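PDB 4Q25: phosphate-specific transport system accessory protein PhoU homolog from Pseudomonas aeruginosa, which probably takes part in regulating phosphate uptake, acting as a homodimeric helix-bundle accessory of the phosphate-specific transport system. Local coordinates for residues A17-V22 with R88-I93; L32-V37 with K139-A144; S108-R113 with R199-I204; D154-V159 with L214-V219. All blocks are in the same frame, centred on the assembly; numbering follows the deposited sequence.

How the interactions relate
All four contacts join helices of one bundle, and their chemistry follows depth as well as neighbours. Interactions 1 and 3 are buried, but interaction 1 is purely aliphatic whereas interaction 3 sets a serine against a valine and a lysine. Interactions 2 and 4 reach partly exposed ground: in interaction 2 a carboxylate meets the carbon chain of a glutamine, while interaction 4 stays apolar. Helix 15-45 serves interactions 1 and 2, helix 84-120 interactions 1 and 3, and helix 188-220 interactions 3 and 4. Val37 and Val141 of interaction 2 rest on Ile204 of interaction 3, and, between interactions 1 and 4, Arg88 probably hydrogen-bonds to Leu218 O while Ser92 OG lies within reach of Leu214 O.

Interaction 1. Residues A17-V22 with R88-I93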
loop_
_atom_site.group_PDB
_atom_site.type_symbol
_atom_site.label_atom_id
_atom_site.label_comp_id
_atom_site.label_asym_id
_atom_site.label_seq_id
_atom_site.Cartn_x
_atom_site.Cartn_y
_atom_site.Cartn_z
ATOM N N ALA A 17 28.142 -13.375 -8.335
ATOM C CA ALA A 17 28.662 -12.302 -7.508
ATOM C C ALA A 17 27.628 -11.191 -7.533
ATOM O O ALA A 17 27.111 -10.806 -6.499
ATOM C CB ALA A 17 29.999 -11.791 -8.019
ATOM N N GLU A 18 27.305 -10.702 -8.726
ATOM C CA GLU A 18 26.391 -9.585 -8.848
ATOM C C GLU A 18 25.014 -9.925 -8.258
ATOM O O GLU A 18 24.289 -9.040 -7.813
ATOM C CB GLU A 18 26.321 -9.066 -10.298
ATOM C CG GLU A 18 25.809 -10.040 -11.346
ATOM C CD GLU A 18 25.976 -9.505 -12.766
ATOM O OE1 GLU A 18 27.128 -9.125 -13.123
ATOM O OE2 GLU A 18 24.963 -9.475 -13.518
ATOM N N LEU A 19 24.658 -11.181 -8.280
ATOM C CA LEU A 19 23.520 -11.688 -7.573
ATOM C C LEU A 19 23.579 -11.622 -6.051
ATOM O O LEU A 19 22.578 -11.445 -5.406
ATOM C CB LEU A 19 23.278 -13.097 -8.028
ATOM C CG LEU A 19 22.161 -13.842 -7.352
ATOM C CD1 LEU A 19 20.848 -13.142 -7.643
ATOM C CD2 LEU A 19 22.145 -15.276 -7.831
ATOM N N GLU A 20 24.732 -11.857 -5.467
ATOM C CA GLU A 20 24.877 -11.716 -4.028
ATOM C C GLU A 20 24.866 -10.234 -3.678
ATOM O O GLU A 20 24.339 -9.872 -2.656
ATOM C CB GLU A 20 26.161 -12.378 -3.493
ATOM C CG GLU A 20 26.207 -13.900 -3.637
ATOM C CD GLU A 20 25.403 -14.660 -2.591
ATOM O OE1 GLU A 20 25.978 -15.584 -1.962
ATOM O OE2 GLU A 20 24.201 -14.359 -2.406
ATOM N N ASP A 21 25.465 -9.401 -4.520
ATOM C CA ASP A 21 25.456 -7.953 -4.333
ATOM C C ASP A 21 24.053 -7.338 -4.244
ATOM O O ASP A 21 23.821 -6.438 -3.444
ATOM C CB ASP A 21 26.203 -7.267 -5.469
ATOM C CG ASP A 21 27.673 -7.175 -5.204
ATOM O OD1 ASP A 21 28.240 -8.167 -4.694
ATOM O OD2 ASP A 21 28.247 -6.103 -5.477
ATOM N N VAL A 22 23.138 -7.810 -5.077
ATOM C CA VAL A 22 21.767 -7.327 -5.061
ATOM C C VAL A 22 20.995 -7.949 -3.890
ATOM O O VAL A 22 20.059 -7.363 -3.370
ATOM C CB VAL A 22 21.029 -7.573 -6.410
ATOM C CG1 VAL A 22 20.708 -9.036 -6.612
ATOM C CG2 VAL A 22 19.742 -6.769 -6.466
ATOM N N ARG A 88 13.612 -16.961 -9.705
ATOM C CA ARG A 88 12.756 -16.805 -8.561
ATOM C C ARG A 88 13.355 -15.772 -7.603
ATOM O O ARG A 88 12.659 -15.004 -7.001
ATOM C CB ARG A 88 12.527 -18.148 -7.891
ATOM C CG ARG A 88 11.716 -19.116 -8.723
ATOM C CD ARG A 88 10.973 -20.119 -7.876
ATOM N NE ARG A 88 11.842 -20.797 -6.942
ATOM C CZ ARG A 88 12.584 -21.831 -7.261
ATOM N NH1 ARG A 88 12.571 -22.272 -8.490
ATOM N NH2 ARG A 88 13.356 -22.398 -6.372
ATOM N N LEU A 89 14.660 -15.761 -7.485
ATOM C CA LEU A 89 15.344 -14.849 -6.574
ATOM C C LEU A 89 15.239 -13.378 -6.988
ATOM O O LEU A 89 14.914 -12.533 -6.169
ATOM C CB LEU A 89 16.815 -15.225 -6.415
ATOM C CG LEU A 89 17.646 -14.331 -5.485
ATOM C CD1 LEU A 89 17.253 -14.497 -4.017
ATOM C CD2 LEU A 89 19.118 -14.628 -5.666
ATOM N N ILE A 90 15.557 -13.079 -8.240
ATOM C CA ILE A 90 15.388 -11.734 -8.787
ATOM C C ILE A 90 13.938 -11.260 -8.632
ATOM O O ILE A 90 13.678 -10.118 -8.264
ATOM C CB ILE A 90 15.731 -11.690 -10.281
ATOM C CG1 ILE A 90 17.194 -12.054 -10.514
ATOM C CG2 ILE A 90 15.423 -10.317 -10.882
ATOM C CD1 ILE A 90 18.160 -11.023 -9.993
ATOM N N ILE A 91 12.995 -12.139 -8.925
ATOM C CA ILE A 91 11.595 -11.798 -8.795
ATOM C C ILE A 91 11.213 -11.526 -7.341
ATOM O O ILE A 91 10.418 -10.641 -7.077
ATOM C CB ILE A 91 10.702 -12.896 -9.393
ATOM C CG1 ILE A 91 10.841 -12.868 -10.929
ATOM C CG2 ILE A 91 9.240 -12.728 -8.973
ATOM C CD1 ILE A 91 10.004 -13.907 -11.657
ATOM N N SER A 92 11.754 -12.309 -6.420
ATOM C CA SER A 92 11.493 -12.128 -5.003
ATOM C C SER A 92 12.107 -10.827 -4.534
ATOM O O SER A 92 11.566 -10.161 -3.665
ATOM C CB SER A 92 12.069 -13.293 -4.190
ATOM O OG SER A 92 11.225 -14.420 -4.344
ATOM N N ILE A 93 13.238 -10.458 -5.116
ATOM C CA ILE A 93 13.875 -9.213 -4.733
ATOM C C ILE A 93 13.063 -8.010 -5.219
ATOM O O ILE A 93 12.761 -7.094 -4.442
ATOM C CB ILE A 93 15.300 -9.137 -5.242
ATOM C CG1 ILE A 93 16.182 -10.062 -4.411
ATOM C CG2 ILE A 93 15.825 -7.713 -5.153
ATOM C CD1 ILE A 93 17.590 -10.256 -4.939
#
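Ile93 reaches from helix 84-120 to Val22 on helix 15-45 through the last atom of its longer branch. Its CB is set toward the other helix; from there CG1 leaves anti to the carbonyl carbon (chi1 -74°), and the chain runs on almost straight, carrying CD1 toward helix 15-45 (chi2 171°). That methyl meets Val22 CG1 at 3.7 Å, the two side chains crossing at a slant, and it also comes within 4.1 Å of the backbone O of Val22. The CG1 methyl of Val22 stands between its own backbone N and carbonyl carbon. This is lengthwise packing in a helix bundle: the two segments run nearly parallel, 25° apart, with their axes 11.2 Å from each other at closest. At that spacing the backbones stay apart and branched aliphatic ends bridge the interval. One turn away Leu19 and Leu89 point at each other tip to tip, though the separation modelled for their methyls is too short to be trusted. Ile90 adds a flanking touch, its CD1 lying 4.2 Å from Leu19 CD1. Helix 59-78 covers Ile93 through Ile69 and Cys73, and Phe148 of helix 127-149 packs on both Leu89 and Ile93.

Interaction 2. Residues L32-V37 with K139-A144; sequences LVEKQV and KMVQEA
Glu34 of helix 15-45 makes a mixed contact with Val141 and Gln142 of helix 127-149, part aliphatic, part a carboxylate lying against the carbon chain of a glutamine, where two helices of the bundle meet near the centre of the chain. The apolar share falls to the base of the glutamate. Its CB lies 4.1 Å from Val141 CG1, and CG of Glu34 is almost equally near the same methyl, so that the valine rests along the first two carbons while the two side chains slide past each other in opposite directions. Because CG of Glu34 stands anti to the backbone N (chi1 -176°) and the chain stays extended beyond it, the carboxylate is carried past Val141 to the next residue. There the glutamate side chain crosses that of Gln142 at about a right angle, yet the carboxylate and amide planes are only 2° apart. The touching atom is OE2, which approaches Gln142 CG to 3.0 Å, a close approach to a carbon, and sits 3.6 Å from Gln142 CD. The two flat groups are not joined by a hydrogen bond: NE2 of Gln142 is 4.1 Å from Glu34 OE2. The acid therefore lies against the methylene stem of the glutamine, on the partly exposed side of the contact. Inward, Val141 is buried. Helix 84-120 sends Ile103 against Val33, Val37 and Val141, and helix 188-220 sends Ala208 against both Met140 and Val141, so the pair of helices closes over two further ones.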
loop_
_atom_site.group_PDB
_atom_site.type_symbol
_atom_site.label_atom_id
_atom_site.label_comp_id
_atom_site.label_asym_id
_atom_site.label_seq_id
_atom_site.Cartn_x
_atom_site.Cartn_y
_atom_site.Cartn_z
ATOM N N LEU A 32 17.690 -0.647 6.999
ATOM C CA LEU A 32 17.344 0.778 7.118
ATOM C C LEU A 32 15.859 1.016 7.410
ATOM O O LEU A 32 15.473 1.868 8.192
ATOM C CB LEU A 32 17.730 1.509 5.856
ATOM C CG LEU A 32 17.792 3.001 6.014
ATOM C CD1 LEU A 32 18.535 3.394 7.285
ATOM C CD2 LEU A 32 18.492 3.589 4.814
ATOM N N VAL A 33 15.024 0.197 6.814
ATOM C CA VAL A 33 13.579 0.307 6.961
ATOM C C VAL A 33 13.114 -0.175 8.349
ATOM O O VAL A 33 12.174 0.384 8.948
ATOM C CB VAL A 33 12.917 -0.520 5.861
ATOM C CG1 VAL A 33 11.607 -1.104 6.313
ATOM C CG2 VAL A 33 12.754 0.321 4.629
ATOM N N GLU A 34 13.771 -1.219 8.838
ATOM C CA GLU A 34 13.476 -1.789 10.125
ATOM C C GLU A 34 13.837 -0.789 11.224
ATOM O O GLU A 34 13.167 -0.684 12.220
ATOM C CB GLU A 34 14.264 -3.090 10.263
ATOM C CG GLU A 34 14.040 -3.923 11.504
ATOM C CD GLU A 34 15.035 -5.089 11.569
ATOM O OE1 GLU A 34 15.361 -5.671 10.484
ATOM O OE2 GLU A 34 15.492 -5.413 12.704
ATOM N N LYS A 35 14.925 -0.072 11.024
ATOM C CA LYS A 35 15.315 0.982 11.925
ATOM C C LYS A 35 14.339 2.159 11.866
ATOM O O LYS A 35 14.110 2.809 12.884
ATOM C CB LYS A 35 16.719 1.440 11.603
ATOM C CG LYS A 35 17.274 2.428 12.590
ATOM C CD LYS A 35 18.576 2.990 12.086
ATOM C CE LYS A 35 19.071 4.107 13.004
ATOM N NZ LYS A 35 18.071 5.214 13.090
ATOM N N GLN A 36 13.761 2.427 10.691
ATOM C CA GLN A 36 12.708 3.405 10.601
ATOM C C GLN A 36 11.472 2.981 11.445
ATOM O O GLN A 36 10.820 3.810 12.085
ATOM C CB GLN A 36 12.293 3.645 9.144
ATOM C CG GLN A 36 13.018 4.753 8.391
ATOM C CD GLN A 36 12.183 5.246 7.193
ATOM O OE1 GLN A 36 11.682 4.448 6.417
ATOM N NE2 GLN A 36 12.003 6.547 7.068
ATOM N N VAL A 37 11.113 1.706 11.397
ATOM C CA VAL A 37 9.981 1.228 12.168
ATOM C C VAL A 37 10.239 1.410 13.661
ATOM O O VAL A 37 9.399 1.993 14.364
ATOM C CB VAL A 37 9.668 -0.229 11.858
ATOM C CG1 VAL A 37 8.642 -0.799 12.812
ATOM C CG2 VAL A 37 9.148 -0.362 10.453
ATOM N N LYS A 139 9.415 -7.209 14.684
ATOM C CA LYS A 139 9.986 -8.553 14.731
ATOM C C LYS A 139 9.684 -9.320 13.453
ATOM O O LYS A 139 10.568 -9.862 12.841
ATOM C CB LYS A 139 9.536 -9.375 15.951
ATOM C CG LYS A 139 10.524 -10.523 16.240
ATOM C CD LYS A 139 10.115 -11.432 17.396
ATOM C CE LYS A 139 11.269 -12.360 17.835
ATOM N NZ LYS A 139 11.231 -12.738 19.291
ATOM N N MET A 140 8.432 -9.336 13.057
ATOM C CA MET A 140 8.030 -9.883 11.755
ATOM C C MET A 140 8.906 -9.393 10.601
ATOM O O MET A 140 9.241 -10.177 9.720
ATOM C CB MET A 140 6.582 -9.543 11.454
ATOM C CG MET A 140 5.601 -10.270 12.353
ATOM S SD MET A 140 3.899 -9.825 12.039
ATOM C CE MET A 140 3.648 -10.502 10.414
ATOM N N VAL A 141 9.297 -8.122 10.611
ATOM C CA VAL A 141 10.172 -7.602 9.569
ATOM C C VAL A 141 11.575 -8.201 9.655
ATOM O O VAL A 141 12.060 -8.698 8.651
ATOM C CB VAL A 141 10.263 -6.061 9.591
ATOM C CG1 VAL A 141 11.390 -5.560 8.695
ATOM C CG2 VAL A 141 8.960 -5.457 9.140
ATOM N N GLN A 142 12.216 -8.143 10.831
ATOM C CA GLN A 142 13.516 -8.802 11.075
ATOM C C GLN A 142 13.484 -10.254 10.589
ATOM O O GLN A 142 14.367 -10.692 9.882
ATOM C CB GLN A 142 13.921 -8.868 12.552
ATOM C CG GLN A 142 13.645 -7.666 13.448
ATOM C CD GLN A 142 14.094 -7.902 14.905
ATOM O OE1 GLN A 142 14.927 -8.792 15.163
ATOM N NE2 GLN A 142 13.536 -7.114 15.866
ATOM N N GLU A 143 12.439 -10.975 10.959
ATOM C CA GLU A 143 12.352 -12.408 10.699
ATOM C C GLU A 143 12.198 -12.698 9.211
ATOM O O GLU A 143 12.878 -13.580 8.672
ATOM C CB GLU A 143 11.210 -13.058 11.513
ATOM C CG GLU A 143 11.562 -13.220 13.003
ATOM C CD GLU A 143 10.462 -13.863 13.844
ATOM O OE1 GLU A 143 9.267 -13.641 13.606
ATOM O OE2 GLU A 143 10.792 -14.584 14.785
ATOM N N ALA A 144 11.319 -11.961 8.546
ATOM C CA ALA A 144 11.188 -12.088 7.102
ATOM C C ALA A 144 12.534 -11.823 6.402
ATOM O O ALA A 144 12.886 -12.533 5.473
ATOM C CB ALA A 144 10.129 -11.150 6.587
#

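Interaction 3. Residues S108-R113 with R199-I204; sequences SKVARR and RSLERI
Val110 and Ser200 supply the tightest carbon packing here: CG2 of Val110 lies 3.7 Å from Ser200 CB. The same methyl is the one that stands beside the valine's backbone N, anti to its carbonyl carbon, and it reaches a second aliphatic partner, Leu201 CD2, at 4.3 Å. Leu201 arrives by its far end, while Ser200 presents its CB directly. Helix 84-120 and helix 188-220 run antiparallel in the bundle, 163° apart over these segments with axes 9.7 Å from each other, and the contact joins the first PhoU family region of the chain to the second. The small serine is consistent with the close backbones, 6.7 Å between Val110 CA and Ser200 CA. Polar atoms are handled by neighbours. Ser200 OG, carried beside its own backbone N by chi1 -66°, touches the aliphatic stem of Lys109, 3.8 Å from CB, but its hydrogen-bond partner is Glu106 OE2. Lys109 likewise begins toward the opposite helix and then bends at its last torsion, taking NZ into a salt bridge with Asp105. Charge pairing also occurs along helix 188-220: Arg199 NH1 and Glu202 OE2 form a salt bridge of 3.0 Å. Since Glu202 OE1 lies close to Asp167 OD1, that arginine may offset some of the accumulated negative charge. Arg199 also packs on Arg199 of the second subunit.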
loop_
_atom_site.group_PDB
_atom_site.type_symbol
_atom_site.label_atom_id
_atom_site.label_comp_id
_atom_site.label_asym_id
_atom_site.label_seq_id
_atom_site.Cartn_x
_atom_site.Cartn_y
_atom_site.Cartn_z
ATOM N N SER A 108 6.778 6.211 8.293
ATOM C CA SER A 108 6.864 7.639 8.176
ATOM C C SER A 108 5.507 8.285 8.519
ATOM O O SER A 108 5.479 9.360 9.137
ATOM C CB SER A 108 7.429 8.050 6.804
ATOM O OG SER A 108 7.334 9.421 6.628
ATOM N N LYS A 109 4.411 7.619 8.178
ATOM C CA LYS A 109 3.093 8.029 8.679
ATOM C C LYS A 109 2.957 7.940 10.211
ATOM O O LYS A 109 2.334 8.812 10.821
ATOM C CB LYS A 109 1.966 7.238 8.045
ATOM C CG LYS A 109 1.859 7.404 6.537
ATOM C CD LYS A 109 0.678 6.593 6.011
ATOM C CE LYS A 109 0.842 6.219 4.548
ATOM N NZ LYS A 109 1.197 7.404 3.742
ATOM N N VAL A 110 3.534 6.893 10.815
ATOM C CA VAL A 110 3.548 6.739 12.283
ATOM C C VAL A 110 4.275 7.934 12.877
ATOM O O VAL A 110 3.772 8.559 13.793
ATOM C CB VAL A 110 4.194 5.406 12.737
ATOM C CG1 VAL A 110 4.368 5.327 14.252
ATOM C CG2 VAL A 110 3.316 4.263 12.282
ATOM N N ALA A 111 5.404 8.298 12.289
ATOM C CA ALA A 111 6.148 9.449 12.745
ATOM C C ALA A 111 5.346 10.731 12.624
ATOM O O ALA A 111 5.470 11.609 13.481
ATOM C CB ALA A 111 7.468 9.569 12.033
ATOM N N ARG A 112 4.530 10.868 11.584
ATOM C CA ARG A 112 3.613 12.021 11.536
ATOM C C ARG A 112 2.600 12.016 12.672
ATOM O O ARG A 112 2.329 13.061 13.234
ATOM C CB ARG A 112 2.885 12.141 10.207
ATOM C CG ARG A 112 3.818 12.616 9.084
ATOM C CD ARG A 112 3.065 13.328 7.973
ATOM N NE ARG A 112 2.264 12.434 7.119
ATOM C CZ ARG A 112 0.928 12.299 7.152
ATOM N NH1 ARG A 112 0.177 12.967 8.023
ATOM N NH2 ARG A 112 0.335 11.466 6.301
ATOM N N ARG A 113 2.047 10.850 13.000
ATOM C CA ARG A 113 1.121 10.754 14.119
ATOM C C ARG A 113 1.839 11.133 15.382
ATOM O O ARG A 113 1.272 11.761 16.205
ATOM C CB ARG A 113 0.572 9.329 14.299
ATOM C CG ARG A 113 -0.161 8.757 13.120
ATOM C CD ARG A 113 -1.074 9.789 12.532
ATOM N NE ARG A 113 -1.346 9.453 11.153
ATOM C CZ ARG A 113 -1.673 10.342 10.221
ATOM N NH1 ARG A 113 -1.913 9.919 8.986
ATOM N NH2 ARG A 113 -1.773 11.644 10.532
ATOM N N ARG A 199 -3.077 1.268 12.449
ATOM C CA ARG A 199 -3.389 0.786 11.110
ATOM C C ARG A 199 -2.128 0.695 10.250
ATOM O O ARG A 199 -1.921 -0.301 9.545
ATOM C CB ARG A 199 -4.456 1.677 10.467
ATOM C CG ARG A 199 -4.751 1.387 9.005
ATOM C CD ARG A 199 -5.554 0.110 8.860
ATOM N NE ARG A 199 -5.399 -0.496 7.538
ATOM C CZ ARG A 199 -5.928 -1.669 7.190
ATOM N NH1 ARG A 199 -6.641 -2.380 8.062
ATOM N NH2 ARG A 199 -5.754 -2.131 5.971
ATOM N N SER A 200 -1.278 1.712 10.309
ATOM C CA SER A 200 0.054 1.638 9.707
ATOM C C SER A 200 0.933 0.490 10.273
ATOM O O SER A 200 1.673 -0.157 9.550
ATOM C CB SER A 200 0.798 2.979 9.882
ATOM O OG SER A 200 0.183 4.051 9.148
ATOM N N LEU A 201 0.901 0.260 11.576
ATOM C CA LEU A 201 1.674 -0.874 12.108
ATOM C C LEU A 201 1.124 -2.237 11.571
ATOM O O LEU A 201 1.872 -3.131 11.231
ATOM C CB LEU A 201 1.702 -0.823 13.641
ATOM C CG LEU A 201 2.504 0.346 14.223
ATOM C CD1 LEU A 201 2.381 0.396 15.740
ATOM C CD2 LEU A 201 3.964 0.266 13.821
ATOM N N GLU A 202 -0.183 -2.360 11.469
ATOM C CA GLU A 202 -0.799 -3.548 10.925
ATOM C C GLU A 202 -0.374 -3.775 9.479
ATOM O O GLU A 202 -0.107 -4.900 9.081
ATOM C CB GLU A 202 -2.318 -3.453 10.993
ATOM C CG GLU A 202 -2.981 -4.718 10.511
ATOM C CD GLU A 202 -4.492 -4.667 10.490
ATOM O OE1 GLU A 202 -5.108 -5.747 10.578
ATOM O OE2 GLU A 202 -5.066 -3.571 10.363
ATOM N N ARG A 203 -0.317 -2.700 8.699
ATOM C CA ARG A 203 0.133 -2.792 7.334
ATOM C C ARG A 203 1.599 -3.174 7.261
ATOM O O ARG A 203 2.018 -3.929 6.400
ATOM C CB ARG A 203 -0.076 -1.475 6.622
ATOM C CG ARG A 203 -1.530 -1.108 6.345
ATOM C CD ARG A 203 -1.860 -1.330 4.894
ATOM N NE ARG A 203 -2.005 -2.743 4.548
ATOM C CZ ARG A 203 -1.749 -3.274 3.348
ATOM N NH1 ARG A 203 -1.277 -2.534 2.324
ATOM N NH2 ARG A 203 -1.936 -4.579 3.184
ATOM N N ILE A 204 2.404 -2.640 8.157
ATOM C CA ILE A 204 3.795 -3.067 8.195
ATOM C C ILE A 204 3.904 -4.608 8.380
ATOM O O ILE A 204 4.713 -5.254 7.741
ATOM C CB ILE A 204 4.554 -2.289 9.250
ATOM C CG1 ILE A 204 4.713 -0.847 8.763
ATOM C CG2 ILE A 204 5.923 -2.908 9.524
ATOM C CD1 ILE A 204 5.250 0.092 9.815
#

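Interaction 4. Residues D154-V159 with L214-V219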
loop_
_atom_site.group_PDB
_atom_site.type_symbol
_atom_site.label_atom_id
_atom_site.label_comp_id
_atom_site.label_asym_id
_atom_site.label_seq_id
_atom_site.Cartn_x
_atom_site.Cartn_y
_atom_site.Cartn_z
ATOM N N ASP A 154 10.896 -22.154 6.646
ATOM C CA ASP A 154 10.232 -22.563 7.898
ATOM C C ASP A 154 9.925 -21.310 8.710
ATOM O O ASP A 154 8.791 -21.079 9.071
ATOM C CB ASP A 154 11.119 -23.510 8.740
ATOM C CG ASP A 154 11.847 -24.557 7.899
ATOM O OD1 ASP A 154 11.243 -25.057 6.920
ATOM O OD2 ASP A 154 13.021 -24.864 8.223
ATOM N N LEU A 155 10.955 -20.518 8.998
ATOM C CA LEU A 155 10.803 -19.252 9.691
ATOM C C LEU A 155 9.759 -18.390 8.979
ATOM O O LEU A 155 8.817 -17.881 9.596
ATOM C CB LEU A 155 12.134 -18.509 9.721
ATOM C CG LEU A 155 12.105 -17.187 10.474
ATOM C CD1 LEU A 155 11.429 -17.351 11.837
ATOM C CD2 LEU A 155 13.518 -16.636 10.642
ATOM N N ALA A 156 9.921 -18.293 7.664
ATOM C CA ALA A 156 9.062 -17.496 6.818
ATOM C C ALA A 156 7.628 -17.857 7.017
ATOM O O ALA A 156 6.756 -16.963 7.066
ATOM C CB ALA A 156 9.434 -17.680 5.357
ATOM N N LEU A 157 7.369 -19.159 7.126
ATOM C CA LEU A 157 5.990 -19.622 7.273
ATOM C C LEU A 157 5.366 -19.085 8.551
ATOM O O LEU A 157 4.206 -18.668 8.551
ATOM C CB LEU A 157 5.897 -21.160 7.253
ATOM C CG LEU A 157 4.520 -21.762 7.564
ATOM C CD1 LEU A 157 3.421 -21.123 6.725
ATOM C CD2 LEU A 157 4.513 -23.286 7.373
ATOM N N SER A 158 6.134 -19.100 9.637
ATOM C CA SER A 158 5.610 -18.696 10.943
ATOM C C SER A 158 5.338 -17.177 10.992
ATOM O O SER A 158 4.326 -16.738 11.542
ATOM C CB SER A 158 6.572 -19.099 12.035
ATOM O OG SER A 158 7.875 -18.764 11.628
ATOM N N VAL A 159 6.236 -16.396 10.392
ATOM C CA VAL A 159 5.991 -14.973 10.149
ATOM C C VAL A 159 4.619 -14.772 9.531
ATOM O O VAL A 159 3.724 -14.107 10.109
ATOM C CB VAL A 159 7.056 -14.361 9.243
ATOM C CG1 VAL A 159 6.650 -12.959 8.810
ATOM C CG2 VAL A 159 8.396 -14.322 9.961
ATOM N N LEU A 214 7.083 -14.518 -0.288
ATOM C CA LEU A 214 7.999 -14.495 -1.420
ATOM C C LEU A 214 9.181 -15.424 -1.166
ATOM O O LEU A 214 9.709 -16.026 -2.099
ATOM C CB LEU A 214 8.493 -13.077 -1.704
ATOM C CG LEU A 214 7.429 -12.121 -2.245
ATOM C CD1 LEU A 214 7.875 -10.670 -2.170
ATOM C CD2 LEU A 214 7.076 -12.453 -3.675
ATOM N N VAL A 215 9.597 -15.524 0.093
ATOM C CA VAL A 215 10.701 -16.409 0.477
ATOM C C VAL A 215 10.267 -17.873 0.356
ATOM O O VAL A 215 11.063 -18.744 0.028
ATOM C CB VAL A 215 11.223 -16.101 1.901
ATOM C CG1 VAL A 215 12.285 -17.113 2.337
ATOM C CG2 VAL A 215 11.820 -14.694 1.951
ATOM N N ILE A 216 8.995 -18.122 0.606
ATOM C CA ILE A 216 8.441 -19.452 0.450
ATOM C C ILE A 216 8.512 -19.841 -1.024
ATOM O O ILE A 216 9.072 -20.887 -1.383
ATOM C CB ILE A 216 6.992 -19.496 0.970
ATOM C CG1 ILE A 216 7.005 -19.535 2.502
ATOM C CG2 ILE A 216 6.259 -20.703 0.425
ATOM C CD1 ILE A 216 5.661 -19.287 3.145
ATOM N N TYR A 217 7.940 -18.983 -1.866
ATOM C CA TYR A 217 7.942 -19.168 -3.313
ATOM C C TYR A 217 9.359 -19.365 -3.819
ATOM O O TYR A 217 9.614 -20.267 -4.591
ATOM C CB TYR A 217 7.241 -17.974 -4.004
ATOM C CG TYR A 217 7.673 -17.690 -5.419
ATOM C CD1 TYR A 217 7.058 -18.318 -6.502
ATOM C CD2 TYR A 217 8.698 -16.784 -5.679
ATOM C CE1 TYR A 217 7.457 -18.049 -7.803
ATOM C CE2 TYR A 217 9.104 -16.509 -6.973
ATOM C CZ TYR A 217 8.484 -17.138 -8.028
ATOM O OH TYR A 217 8.907 -16.863 -9.307
ATOM N N LEU A 218 10.271 -18.530 -3.359
ATOM C CA LEU A 218 11.683 -18.656 -3.674
ATOM C C LEU A 218 12.210 -20.056 -3.348
ATOM O O LEU A 218 12.866 -20.688 -4.192
ATOM C CB LEU A 218 12.480 -17.612 -2.893
ATOM C CG LEU A 218 13.940 -17.287 -3.208
ATOM C CD1 LEU A 218 14.446 -16.252 -2.214
ATOM C CD2 LEU A 218 14.857 -18.499 -3.161
ATOM N N VAL A 219 11.928 -20.539 -2.136
ATOM C CA VAL A 219 12.535 -21.779 -1.657
ATOM C C VAL A 219 11.771 -23.000 -2.169
ATOM O O VAL A 219 12.326 -23.781 -2.921
ATOM C CB VAL A 219 12.692 -21.789 -0.118
ATOM C CG1 VAL A 219 13.088 -23.169 0.396
ATOM C CG2 VAL A 219 13.737 -20.764 0.309
#
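Ala156 overlaps two consecutive side chains, placing its single methyl against Val215 and Ile216. The helices that carry them, 153-183 and 188-220, follow each other in the chain and form an antiparallel helical hairpin within the bundle, and this contact lies toward the end away from the turn. Over the two segments the axes come within 9.0 Å and their directions differ by 149°. Alanine stands where the backbones come nearest: the CA atoms of Ala156 and Val215 are 6.6 Å apart. On one flank of the methyl, CG1 of Val215 is 4.2 Å from Ala156 CB; on another, CG1 of Ile216 stands at the same distance from Ala156 CB. Val215 CG1 and Ile216 CG1 are 5.8 Å apart, so the alanine methyl sits over the gap between them. Beyond Ala156 the isoleucine continues toward Leu157. Its CG1 lies beside the backbone N and the chain is nearly straight at chi2 (168°), which brings the terminal methyl up against the main chain of helix 153-183. The burial is uneven, Ala156 and Val215 being enclosed while Leu157 lies at the exposed margin. Helix 127-149 adds to the enclosure, with Phe148 packing on Val215 and Ala147 on Ala156. Beside the exposed Leu157, the CD1 methyl of Ile216 ends 4.2 Å from Leu157 CA.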